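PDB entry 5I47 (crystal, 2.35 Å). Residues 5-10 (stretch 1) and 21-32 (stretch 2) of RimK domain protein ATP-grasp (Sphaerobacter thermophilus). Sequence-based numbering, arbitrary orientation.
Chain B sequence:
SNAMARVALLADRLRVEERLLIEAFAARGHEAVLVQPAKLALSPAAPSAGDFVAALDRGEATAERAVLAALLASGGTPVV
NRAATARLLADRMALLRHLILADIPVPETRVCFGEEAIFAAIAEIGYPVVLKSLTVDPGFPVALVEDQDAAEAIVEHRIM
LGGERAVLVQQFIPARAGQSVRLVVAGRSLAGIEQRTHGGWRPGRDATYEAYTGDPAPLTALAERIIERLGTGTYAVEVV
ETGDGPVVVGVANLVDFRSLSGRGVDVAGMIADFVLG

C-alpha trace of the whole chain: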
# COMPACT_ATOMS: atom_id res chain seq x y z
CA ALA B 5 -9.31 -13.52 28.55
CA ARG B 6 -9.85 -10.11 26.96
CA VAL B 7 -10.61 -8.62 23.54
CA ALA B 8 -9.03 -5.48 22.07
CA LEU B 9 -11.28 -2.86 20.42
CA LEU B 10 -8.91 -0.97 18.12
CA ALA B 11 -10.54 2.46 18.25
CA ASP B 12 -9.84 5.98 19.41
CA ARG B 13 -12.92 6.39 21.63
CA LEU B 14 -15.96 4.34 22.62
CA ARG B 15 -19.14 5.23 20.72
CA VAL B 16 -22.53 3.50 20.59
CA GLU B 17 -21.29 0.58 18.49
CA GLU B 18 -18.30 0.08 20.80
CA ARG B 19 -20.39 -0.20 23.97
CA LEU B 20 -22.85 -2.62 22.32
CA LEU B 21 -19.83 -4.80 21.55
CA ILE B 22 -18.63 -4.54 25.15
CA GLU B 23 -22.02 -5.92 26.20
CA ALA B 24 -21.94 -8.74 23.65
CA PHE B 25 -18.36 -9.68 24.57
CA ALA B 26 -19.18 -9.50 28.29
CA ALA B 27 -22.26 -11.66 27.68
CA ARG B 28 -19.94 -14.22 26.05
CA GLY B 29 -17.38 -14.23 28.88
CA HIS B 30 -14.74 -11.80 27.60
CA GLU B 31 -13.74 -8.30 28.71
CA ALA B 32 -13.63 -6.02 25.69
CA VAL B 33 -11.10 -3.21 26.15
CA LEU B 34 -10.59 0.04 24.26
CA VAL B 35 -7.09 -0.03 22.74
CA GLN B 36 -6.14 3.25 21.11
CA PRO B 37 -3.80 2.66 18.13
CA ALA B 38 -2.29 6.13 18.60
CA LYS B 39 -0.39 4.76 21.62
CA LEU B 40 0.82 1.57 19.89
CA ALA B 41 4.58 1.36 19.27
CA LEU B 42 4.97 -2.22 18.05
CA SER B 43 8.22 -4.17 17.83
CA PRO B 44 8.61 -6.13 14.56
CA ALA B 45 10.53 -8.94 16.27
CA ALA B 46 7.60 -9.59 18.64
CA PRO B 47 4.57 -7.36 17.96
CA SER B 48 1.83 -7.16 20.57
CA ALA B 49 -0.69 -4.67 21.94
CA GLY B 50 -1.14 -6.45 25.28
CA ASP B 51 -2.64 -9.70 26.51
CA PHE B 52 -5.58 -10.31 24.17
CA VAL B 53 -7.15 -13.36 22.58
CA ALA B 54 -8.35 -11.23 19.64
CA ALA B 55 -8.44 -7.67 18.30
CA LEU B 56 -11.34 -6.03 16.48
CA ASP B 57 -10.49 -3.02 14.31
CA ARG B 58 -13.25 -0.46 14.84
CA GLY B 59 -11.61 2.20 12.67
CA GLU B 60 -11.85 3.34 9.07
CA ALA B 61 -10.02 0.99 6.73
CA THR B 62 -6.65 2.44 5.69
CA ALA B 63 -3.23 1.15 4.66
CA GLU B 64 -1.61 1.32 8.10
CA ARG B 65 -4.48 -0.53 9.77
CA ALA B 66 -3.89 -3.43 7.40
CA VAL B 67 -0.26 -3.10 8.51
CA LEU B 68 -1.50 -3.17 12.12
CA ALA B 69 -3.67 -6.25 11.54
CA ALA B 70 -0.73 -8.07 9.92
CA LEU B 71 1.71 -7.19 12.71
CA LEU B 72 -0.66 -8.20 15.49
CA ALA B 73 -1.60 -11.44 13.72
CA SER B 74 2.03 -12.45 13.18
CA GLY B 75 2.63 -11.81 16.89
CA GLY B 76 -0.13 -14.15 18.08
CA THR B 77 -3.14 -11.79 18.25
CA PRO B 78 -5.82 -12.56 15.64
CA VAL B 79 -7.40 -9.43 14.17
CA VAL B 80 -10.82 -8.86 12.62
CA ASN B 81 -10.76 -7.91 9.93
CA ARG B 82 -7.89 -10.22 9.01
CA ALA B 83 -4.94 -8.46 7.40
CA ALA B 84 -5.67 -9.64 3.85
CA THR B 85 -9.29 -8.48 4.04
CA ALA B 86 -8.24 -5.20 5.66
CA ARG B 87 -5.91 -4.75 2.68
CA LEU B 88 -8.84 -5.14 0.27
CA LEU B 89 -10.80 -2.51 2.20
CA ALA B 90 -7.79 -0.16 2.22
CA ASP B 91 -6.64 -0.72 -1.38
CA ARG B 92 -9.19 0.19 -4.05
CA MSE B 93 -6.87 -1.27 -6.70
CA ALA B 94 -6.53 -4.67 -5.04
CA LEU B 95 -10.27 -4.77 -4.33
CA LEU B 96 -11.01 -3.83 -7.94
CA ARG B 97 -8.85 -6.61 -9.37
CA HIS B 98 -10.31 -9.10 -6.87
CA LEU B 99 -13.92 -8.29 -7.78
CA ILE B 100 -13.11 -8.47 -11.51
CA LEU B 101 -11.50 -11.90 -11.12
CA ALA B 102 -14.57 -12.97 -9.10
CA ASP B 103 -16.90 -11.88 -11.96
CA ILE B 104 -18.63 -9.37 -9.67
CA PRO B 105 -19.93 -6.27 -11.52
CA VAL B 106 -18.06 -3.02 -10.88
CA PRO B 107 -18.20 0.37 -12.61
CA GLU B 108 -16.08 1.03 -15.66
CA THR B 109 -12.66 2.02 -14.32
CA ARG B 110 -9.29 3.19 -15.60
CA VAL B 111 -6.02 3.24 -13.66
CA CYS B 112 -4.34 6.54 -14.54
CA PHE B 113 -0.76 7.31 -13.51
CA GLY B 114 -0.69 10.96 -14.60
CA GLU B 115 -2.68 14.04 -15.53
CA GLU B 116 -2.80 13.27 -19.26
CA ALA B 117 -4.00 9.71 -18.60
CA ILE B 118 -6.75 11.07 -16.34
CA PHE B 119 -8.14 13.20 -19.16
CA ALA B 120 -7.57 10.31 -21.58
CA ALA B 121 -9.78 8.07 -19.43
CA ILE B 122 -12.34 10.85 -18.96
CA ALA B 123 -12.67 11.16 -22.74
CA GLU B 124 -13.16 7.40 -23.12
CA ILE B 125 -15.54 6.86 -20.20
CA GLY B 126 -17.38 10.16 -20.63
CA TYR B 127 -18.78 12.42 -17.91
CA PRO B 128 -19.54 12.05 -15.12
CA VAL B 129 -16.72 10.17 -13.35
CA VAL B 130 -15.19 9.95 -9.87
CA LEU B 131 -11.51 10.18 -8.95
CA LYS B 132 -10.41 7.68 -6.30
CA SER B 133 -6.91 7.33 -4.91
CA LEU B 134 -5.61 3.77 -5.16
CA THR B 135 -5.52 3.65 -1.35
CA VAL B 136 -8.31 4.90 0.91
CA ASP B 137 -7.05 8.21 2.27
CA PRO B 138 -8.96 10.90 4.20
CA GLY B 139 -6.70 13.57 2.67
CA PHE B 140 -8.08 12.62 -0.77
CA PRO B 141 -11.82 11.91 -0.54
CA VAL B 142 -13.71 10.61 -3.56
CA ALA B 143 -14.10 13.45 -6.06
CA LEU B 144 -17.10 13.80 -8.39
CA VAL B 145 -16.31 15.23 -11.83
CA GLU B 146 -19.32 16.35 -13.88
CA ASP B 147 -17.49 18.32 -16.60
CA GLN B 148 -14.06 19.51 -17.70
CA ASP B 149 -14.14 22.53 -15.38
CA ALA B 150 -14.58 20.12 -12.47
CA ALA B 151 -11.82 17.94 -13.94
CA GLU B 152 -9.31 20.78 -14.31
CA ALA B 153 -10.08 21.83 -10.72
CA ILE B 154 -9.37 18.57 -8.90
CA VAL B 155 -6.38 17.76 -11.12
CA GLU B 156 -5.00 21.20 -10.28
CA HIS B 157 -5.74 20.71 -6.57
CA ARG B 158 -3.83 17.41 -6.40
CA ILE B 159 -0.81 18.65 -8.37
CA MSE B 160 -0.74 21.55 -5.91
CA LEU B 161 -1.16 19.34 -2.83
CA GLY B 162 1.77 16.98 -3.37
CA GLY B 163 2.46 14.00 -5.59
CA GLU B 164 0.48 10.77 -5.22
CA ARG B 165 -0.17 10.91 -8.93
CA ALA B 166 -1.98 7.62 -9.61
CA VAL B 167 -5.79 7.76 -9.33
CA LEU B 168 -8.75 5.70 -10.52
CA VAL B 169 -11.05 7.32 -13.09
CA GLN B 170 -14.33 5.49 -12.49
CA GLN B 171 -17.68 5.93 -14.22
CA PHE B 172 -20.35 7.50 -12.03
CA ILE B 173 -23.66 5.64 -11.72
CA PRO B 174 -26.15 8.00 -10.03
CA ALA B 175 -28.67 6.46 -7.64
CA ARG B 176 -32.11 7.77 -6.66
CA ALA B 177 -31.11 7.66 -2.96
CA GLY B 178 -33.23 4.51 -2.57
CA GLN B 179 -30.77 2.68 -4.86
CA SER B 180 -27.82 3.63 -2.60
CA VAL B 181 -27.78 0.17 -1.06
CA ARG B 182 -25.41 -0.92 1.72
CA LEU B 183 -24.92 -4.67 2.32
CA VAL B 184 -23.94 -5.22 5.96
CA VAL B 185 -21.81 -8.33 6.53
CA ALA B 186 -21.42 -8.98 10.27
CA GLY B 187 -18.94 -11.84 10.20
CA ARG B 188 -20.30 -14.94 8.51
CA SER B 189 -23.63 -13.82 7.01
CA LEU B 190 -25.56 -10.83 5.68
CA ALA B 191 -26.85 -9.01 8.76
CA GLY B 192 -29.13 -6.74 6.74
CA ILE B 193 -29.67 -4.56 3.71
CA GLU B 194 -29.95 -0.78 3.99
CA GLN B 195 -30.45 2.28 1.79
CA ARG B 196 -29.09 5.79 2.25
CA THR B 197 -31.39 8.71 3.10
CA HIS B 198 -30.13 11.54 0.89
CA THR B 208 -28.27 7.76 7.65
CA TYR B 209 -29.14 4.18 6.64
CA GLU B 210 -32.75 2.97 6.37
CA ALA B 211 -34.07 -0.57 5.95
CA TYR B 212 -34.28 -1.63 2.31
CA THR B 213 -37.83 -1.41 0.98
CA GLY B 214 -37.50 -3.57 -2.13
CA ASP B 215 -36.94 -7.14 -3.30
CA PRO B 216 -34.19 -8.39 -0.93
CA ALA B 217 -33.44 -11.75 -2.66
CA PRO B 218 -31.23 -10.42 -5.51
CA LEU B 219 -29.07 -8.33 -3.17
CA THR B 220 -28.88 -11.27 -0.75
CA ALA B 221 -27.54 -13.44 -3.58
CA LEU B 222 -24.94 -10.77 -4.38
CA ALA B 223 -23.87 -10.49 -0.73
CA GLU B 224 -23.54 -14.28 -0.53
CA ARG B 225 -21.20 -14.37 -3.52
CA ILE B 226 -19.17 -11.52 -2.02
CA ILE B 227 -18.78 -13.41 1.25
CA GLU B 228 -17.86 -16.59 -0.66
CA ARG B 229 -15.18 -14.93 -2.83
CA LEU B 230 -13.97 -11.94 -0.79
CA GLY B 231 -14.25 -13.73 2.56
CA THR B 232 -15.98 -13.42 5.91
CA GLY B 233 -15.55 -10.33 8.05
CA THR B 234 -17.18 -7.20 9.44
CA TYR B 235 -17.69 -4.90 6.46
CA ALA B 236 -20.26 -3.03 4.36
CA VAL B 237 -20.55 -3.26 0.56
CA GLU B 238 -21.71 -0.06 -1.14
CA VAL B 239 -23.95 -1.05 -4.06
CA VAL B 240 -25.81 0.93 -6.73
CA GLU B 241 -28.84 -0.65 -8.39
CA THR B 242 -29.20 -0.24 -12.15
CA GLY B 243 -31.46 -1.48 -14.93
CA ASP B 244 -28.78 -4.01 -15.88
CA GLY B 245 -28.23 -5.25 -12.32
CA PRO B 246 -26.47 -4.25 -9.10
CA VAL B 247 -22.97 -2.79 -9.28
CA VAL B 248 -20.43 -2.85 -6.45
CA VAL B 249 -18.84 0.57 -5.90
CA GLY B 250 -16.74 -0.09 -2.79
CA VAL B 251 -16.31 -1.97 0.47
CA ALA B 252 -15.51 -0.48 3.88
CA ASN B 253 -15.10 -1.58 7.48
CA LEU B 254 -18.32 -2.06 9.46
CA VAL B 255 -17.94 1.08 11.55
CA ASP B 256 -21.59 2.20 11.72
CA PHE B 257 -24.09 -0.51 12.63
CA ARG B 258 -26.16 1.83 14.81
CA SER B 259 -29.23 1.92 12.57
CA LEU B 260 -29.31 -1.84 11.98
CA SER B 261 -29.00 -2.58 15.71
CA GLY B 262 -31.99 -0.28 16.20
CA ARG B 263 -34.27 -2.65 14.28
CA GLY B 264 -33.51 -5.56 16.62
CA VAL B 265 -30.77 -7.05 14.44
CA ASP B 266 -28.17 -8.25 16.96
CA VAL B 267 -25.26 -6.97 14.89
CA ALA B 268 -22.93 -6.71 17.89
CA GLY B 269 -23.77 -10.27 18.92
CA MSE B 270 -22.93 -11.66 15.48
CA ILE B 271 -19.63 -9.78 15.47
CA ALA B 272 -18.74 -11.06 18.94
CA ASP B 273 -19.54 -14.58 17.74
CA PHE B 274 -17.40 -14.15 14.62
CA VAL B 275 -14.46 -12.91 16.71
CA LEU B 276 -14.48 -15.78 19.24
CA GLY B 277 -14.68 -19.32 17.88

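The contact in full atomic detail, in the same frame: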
# COMPACT_ATOMS: atom_id res chain seq x y z
N ALA B 5 -9.26 -13.64 30.01
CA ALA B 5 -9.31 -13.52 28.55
C ALA B 5 -10.03 -12.24 28.14
O ALA B 5 -11.17 -12.01 28.52
CB ALA B 5 -9.99 -14.73 27.95
N ARG B 6 -9.35 -11.42 27.35
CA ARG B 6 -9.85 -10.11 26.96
C ARG B 6 -9.84 -9.97 25.44
O ARG B 6 -9.25 -10.78 24.72
CB ARG B 6 -9.03 -8.98 27.60
CG ARG B 6 -8.84 -9.13 29.10
CD ARG B 6 -8.05 -7.95 29.64
NE ARG B 6 -6.70 -7.90 29.08
CZ ARG B 6 -6.03 -6.78 28.87
NH1 ARG B 6 -4.81 -6.82 28.36
NH2 ARG B 6 -6.58 -5.60 29.16
N VAL B 7 -10.49 -8.91 24.96
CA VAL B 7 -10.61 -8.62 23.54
C VAL B 7 -10.30 -7.15 23.32
O VAL B 7 -10.85 -6.29 24.02
CB VAL B 7 -12.00 -8.98 22.99
CG1 VAL B 7 -12.23 -8.34 21.63
CG2 VAL B 7 -12.17 -10.49 22.91
N ALA B 8 -9.44 -6.85 22.35
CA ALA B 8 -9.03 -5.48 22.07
C ALA B 8 -9.96 -4.85 21.03
O ALA B 8 -10.22 -5.45 19.98
CB ALA B 8 -7.59 -5.44 21.57
N LEU B 9 -10.45 -3.65 21.33
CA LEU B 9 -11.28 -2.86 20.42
C LEU B 9 -10.40 -1.72 19.89
O LEU B 9 -10.28 -0.67 20.52
CB LEU B 9 -12.53 -2.32 21.11
CG LEU B 9 -13.60 -3.26 21.66
CD1 LEU B 9 -14.73 -2.45 22.28
CD2 LEU B 9 -14.14 -4.20 20.58
N LEU B 10 -9.79 -1.95 18.73
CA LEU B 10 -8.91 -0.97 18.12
C LEU B 10 -9.70 0.25 17.67
O LEU B 10 -10.25 0.28 16.56
CB LEU B 10 -8.16 -1.59 16.93
CG LEU B 10 -7.30 -2.80 17.26
CD1 LEU B 10 -6.63 -3.37 16.01
CD2 LEU B 10 -6.26 -2.43 18.31
N LEU B 21 -20.77 -3.69 21.63
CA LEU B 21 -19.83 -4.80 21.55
C LEU B 21 -19.29 -5.19 22.92
O LEU B 21 -19.04 -6.37 23.18
CB LEU B 21 -18.69 -4.46 20.59
CG LEU B 21 -19.07 -4.50 19.11
CD1 LEU B 21 -18.21 -3.55 18.30
CD2 LEU B 21 -18.95 -5.92 18.57
N ILE B 22 -19.09 -4.21 23.81
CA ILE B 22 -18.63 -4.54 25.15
C ILE B 22 -19.69 -5.35 25.89
O ILE B 22 -19.35 -6.25 26.67
CB ILE B 22 -18.25 -3.26 25.92
CG1 ILE B 22 -17.04 -2.59 25.25
CG2 ILE B 22 -17.95 -3.56 27.38
CD1 ILE B 22 -16.32 -1.60 26.12
N GLU B 23 -20.97 -5.09 25.64
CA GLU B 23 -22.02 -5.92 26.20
C GLU B 23 -21.97 -7.33 25.62
O GLU B 23 -21.98 -8.32 26.37
CB GLU B 23 -23.40 -5.30 25.96
CG GLU B 23 -23.61 -3.95 26.63
CD GLU B 23 -25.00 -3.39 26.37
OE1 GLU B 23 -25.95 -4.18 26.16
OE2 GLU B 23 -25.15 -2.15 26.38
N ALA B 24 -21.90 -7.43 24.29
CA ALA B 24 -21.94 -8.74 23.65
C ALA B 24 -20.72 -9.58 24.02
O ALA B 24 -20.83 -10.80 24.21
CB ALA B 24 -22.04 -8.57 22.13
N PHE B 25 -19.55 -8.95 24.14
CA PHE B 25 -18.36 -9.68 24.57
C PHE B 25 -18.45 -10.06 26.04
O PHE B 25 -18.02 -11.15 26.44
CB PHE B 25 -17.10 -8.86 24.30
CG PHE B 25 -16.57 -8.99 22.90
CD1 PHE B 25 -15.95 -10.16 22.48
CD2 PHE B 25 -16.68 -7.94 22.00
CE1 PHE B 25 -15.47 -10.28 21.20
CE2 PHE B 25 -16.19 -8.06 20.71
CZ PHE B 25 -15.59 -9.23 20.31
N ALA B 26 -18.99 -9.17 26.88
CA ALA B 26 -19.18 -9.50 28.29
C ALA B 26 -20.20 -10.61 28.45
O ALA B 26 -20.02 -11.51 29.29
CB ALA B 26 -19.60 -8.25 29.07
N ALA B 27 -21.27 -10.59 27.65
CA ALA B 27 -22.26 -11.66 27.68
C ALA B 27 -21.67 -13.00 27.27
O ALA B 27 -22.20 -14.04 27.67
CB ALA B 27 -23.43 -11.31 26.76
N ARG B 28 -20.58 -13.00 26.50
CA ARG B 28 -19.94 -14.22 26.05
C ARG B 28 -18.67 -14.54 26.84
O ARG B 28 -17.88 -15.39 26.42
CB ARG B 28 -19.63 -14.14 24.56
CG ARG B 28 -20.88 -14.23 23.70
CD ARG B 28 -20.67 -13.66 22.30
NE ARG B 28 -21.89 -13.73 21.51
CZ ARG B 28 -22.90 -12.86 21.61
NH1 ARG B 28 -22.82 -11.86 22.47
NH2 ARG B 28 -23.98 -13.00 20.85
N GLY B 29 -18.46 -13.87 27.98
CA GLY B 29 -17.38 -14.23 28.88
C GLY B 29 -16.04 -13.61 28.59
O GLY B 29 -15.02 -14.18 28.99
N HIS B 30 -15.99 -12.46 27.92
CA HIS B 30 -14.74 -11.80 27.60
C HIS B 30 -14.85 -10.31 27.87
O HIS B 30 -15.89 -9.70 27.62
CB HIS B 30 -14.34 -12.05 26.14
CG HIS B 30 -13.96 -13.47 25.85
ND1 HIS B 30 -12.68 -13.95 26.05
CD2 HIS B 30 -14.68 -14.50 25.37
CE1 HIS B 30 -12.64 -15.23 25.71
NE2 HIS B 30 -13.84 -15.59 25.29
N GLU B 31 -13.77 -9.73 28.39
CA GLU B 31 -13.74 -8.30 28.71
C GLU B 31 -13.19 -7.55 27.51
O GLU B 31 -11.99 -7.57 27.25
CB GLU B 31 -12.91 -8.04 29.96
CG GLU B 31 -12.81 -6.57 30.34
CD GLU B 31 -11.60 -6.27 31.19
OE1 GLU B 31 -10.85 -7.22 31.51
OE2 GLU B 31 -11.40 -5.09 31.54
N ALA B 32 -14.08 -6.89 26.77
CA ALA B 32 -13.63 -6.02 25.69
C ALA B 32 -12.98 -4.77 26.28
O ALA B 32 -13.42 -4.25 27.31
CB ALA B 32 -14.80 -5.63 24.79

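Residues 6-10 form a strand. The second stretch brings in part of a helix that began earlier in the chain, then a short turn, then the start of a neighbouring strand at Glu-31 and Ala-32. The helix runs nearly antiparallel to the strand, at 165°, with the axes 10.0 Å apart. The chain then turns back, so Glu-31 and Ala-32 lie parallel to Arg-6 and Val-7. The helix packs against the strand, and the second strand pairs with its beginning. Together the two stretches bury 480 Å².

The backbone register pairs Arg-6 with Glu-31 and Val-7 with Ala-32. The best hydrogen bond runs from Val-7 N to Glu-31 O, at 3.0 Å. A weak one runs from Glu-31 N to Ala-5 O, at 3.5 Å. These two bonds hold Glu-31 by both its N and its O, as is usual in a parallel ladder. Further along, Ala-32 CA lies 3.3 Å from Val-7 O, a CA-H...O contact.

Side chains alternate along the sheet. Arg-6 and Glu-31 share one face. Val-7 and Ala-32 share the other, which is the face that meets the helix.

Val-7 is t at chi1 (165°). In this conformation CG1 sits over one face of the Phe-25 ring, 3.9 Å from CG1 to the Phe-25 ring centroid and 20° off the ring normal. This is a CH-pi contact, in which a methyl group meets the electron-rich ring face. Val-7 CG2 also touches the ring, 3.7 Å from Phe-25 CE1, and lies 4.2 Å from His-30 CB. Phe-25 has chi1 -84° (m) and chi2 -72°, and its CB points toward the strand. The ring therefore reaches into the buried layer between helix and sheet.

Leu-9 is also on the helix side. It adopts the common mt rotamer, with chi1 -63° and chi2 180°. Its CD1 lies 3.8 Å from Ile-22 CG1 and 4.1 Å from Ala-32 CB. Its CD2 is 4.4 Å from Phe-25 CE2, a looser contact. The CB of Ile-22 points sideways, but the end of its side chain comes nearer, with chi1 m and chi2 t. Ala-8 points away and touches nothing in the second stretch.

On the other face, Arg-6 is m, t, m for chi1 to chi3. Glu-31 is extended, with chi1 and chi2 both t. Their side chains meet through Arg-6 CD and Glu-31 OE1, at 3.4 Å. This is a contact of the arginine's aliphatic part, not a salt bridge. Arg-6 NE and NH1 are hydrogen-bonded elsewhere in the structure.

Backbone hydrogen bonds within the stretch support the turn. His-30 N bonds to Phe-25 O at 2.8 Å, and Gly-29 N to Ala-26 O at 3.1 Å. Gly-29 has phi 87°, where a CB would be jammed against the preceding carbonyl O. His-30, m at chi1, places ND1 in a weak hydrogen bond to Ala-5 O, at 3.5 Å. Ala-5 CB lies at the ring edge, 3.4 Å from His-30 ND1.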